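Local coordinates for phenylalanine ammonia-lyase (Rhodosporidium toruloides, PDB 1Y2M), which catalyses the non-oxidative deamination of L-phenylalanine and L-tyrosine to trans-cinnamate and p-coumarate, releasing ammonium, at the interface of chains A and B. Coordinates in Å, arbitrary orientation; residue numbers count along the deposited sequence, not the author numbering. Chains: chain A/B, Phenylalanine ammonia-lyase.

The interface of chains A and B. Residues chain A 584, 599, 602-603; chain B 584, 599, 602-603.
A:Phe603 and B:Phe603 stack face to face across a two-fold axis, where helix 593-611 of each chain meets its copy. Their planes are 3° apart and their centroids 4.1 Å apart. The side chains themselves cross at about a right angle. Each ring reaches past the other to side chains of the partner subunit. Both CG atoms lie anti to the backbone N (chi1 -153° in A:Phe603), which points the rings across the interface.

The far edge of each ring ends at an arginine-aspartate pair of the other chain. CE2 of B:Phe603 sits over one face of the A:Arg584 guanidinium, 3.7 Å from CZ of that arginine. The ring stands steeply on this face, with the planes 76° apart. CZ of B:Phe603 points at the carboxylate of A:Asp599, 3.4 Å from OD2, which lies in the ring plane at its edge. This contact probably suits the positive rim of the ring.

Within each chain the arginine grips the aspartate side-on. NE of A:Arg584 bonds the syn lone pair of A:Asp599 OD1 at 2.7 Å, and NH2 bonds OD2 at 2.9 Å. The carboxylate oxygens lie near the guanidinium plane, though NH2 comes in tilted from the carboxylate plane. The paired bonds probably limit rotation of the guanidinium and so set the face offered to the phenylalanine. The enzyme is a homotetramer, a dimer of dimers, and this patch joins two of its subunits.

Two waters also link the helices: water 2 lies 2.7 Å from A:Ser602 OG and 2.8 Å from the backbone O of B:Phe603.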
# COMPACT_ATOMS: atom_id res chain seq x y z
N ARG A 584 11.10 33.22 -30.32
CA ARG A 584 9.66 33.37 -30.34
C ARG A 584 9.03 32.07 -30.79
O ARG A 584 7.99 31.66 -30.24
CB ARG A 584 9.23 34.52 -31.28
CG ARG A 584 7.73 34.73 -31.35
CD ARG A 584 7.05 34.90 -29.99
NE ARG A 584 5.63 35.19 -30.11
CZ ARG A 584 4.78 35.18 -29.09
NH1 ARG A 584 5.20 34.89 -27.85
NH2 ARG A 584 3.52 35.46 -29.28
N ASP A 599 3.08 36.20 -36.55
CA ASP A 599 3.49 36.58 -35.19
C ASP A 599 5.03 36.68 -35.07
O ASP A 599 5.56 37.66 -34.52
CB ASP A 599 2.89 35.58 -34.20
CG ASP A 599 3.51 35.69 -32.83
OD1 ASP A 599 4.63 35.15 -32.63
OD2 ASP A 599 2.80 36.32 -31.95
N SER A 602 6.28 39.68 -37.00
CA SER A 602 5.86 40.90 -36.31
C SER A 602 6.86 41.22 -35.20
O SER A 602 7.28 42.33 -35.09
CB SER A 602 4.45 40.75 -35.75
OG SER A 602 4.05 41.96 -35.20
N PHE A 603 7.27 40.19 -34.47
CA PHE A 603 8.28 40.37 -33.42
C PHE A 603 9.61 40.79 -34.04
O PHE A 603 10.24 41.76 -33.61
CB PHE A 603 8.47 39.10 -32.65
CG PHE A 603 8.96 39.29 -31.21
CD1 PHE A 603 8.80 38.30 -30.27
CD2 PHE A 603 9.62 40.44 -30.80
CE1 PHE A 603 9.27 38.47 -28.97
CE2 PHE A 603 10.10 40.59 -29.49
CZ PHE A 603 9.91 39.63 -28.59
N ARG B 584 2.42 39.27 -24.40
CA ARG B 584 3.85 39.01 -24.26
C ARG B 584 4.26 38.92 -22.80
O ARG B 584 5.00 38.00 -22.39
CB ARG B 584 4.69 40.06 -25.01
CG ARG B 584 6.19 39.81 -24.95
CD ARG B 584 6.62 38.47 -25.44
NE ARG B 584 8.07 38.32 -25.43
CZ ARG B 584 8.66 37.15 -25.57
NH1 ARG B 584 7.93 36.07 -25.77
NH2 ARG B 584 9.98 37.06 -25.50
N ASP B 599 11.88 44.06 -24.00
CA ASP B 599 11.34 42.93 -24.77
C ASP B 599 9.89 43.19 -25.17
O ASP B 599 9.55 43.09 -26.35
CB ASP B 599 11.46 41.62 -24.00
CG ASP B 599 10.72 40.47 -24.67
OD1 ASP B 599 11.36 39.70 -25.42
OD2 ASP B 599 9.50 40.34 -24.47
N SER B 602 9.63 46.01 -27.70
CA SER B 602 10.20 45.63 -28.96
C SER B 602 9.12 44.88 -29.75
O SER B 602 8.95 45.11 -30.93
CB SER B 602 11.43 44.78 -28.71
OG SER B 602 12.02 44.41 -29.94
N PHE B 603 8.40 43.99 -29.08
CA PHE B 603 7.32 43.26 -29.73
C PHE B 603 6.26 44.28 -30.15
O PHE B 603 5.77 44.26 -31.28
CB PHE B 603 6.72 42.21 -28.78
CG PHE B 603 5.99 41.04 -29.46
CD1 PHE B 603 5.56 41.05 -30.77
CD2 PHE B 603 5.76 39.90 -28.74
CE1 PHE B 603 4.92 39.94 -31.36
CE2 PHE B 603 5.13 38.81 -29.33
CZ PHE B 603 4.69 38.85 -30.65
O HOH W 1 12.01 42.25 -31.42
O HOH W 2 3.79 42.81 -32.66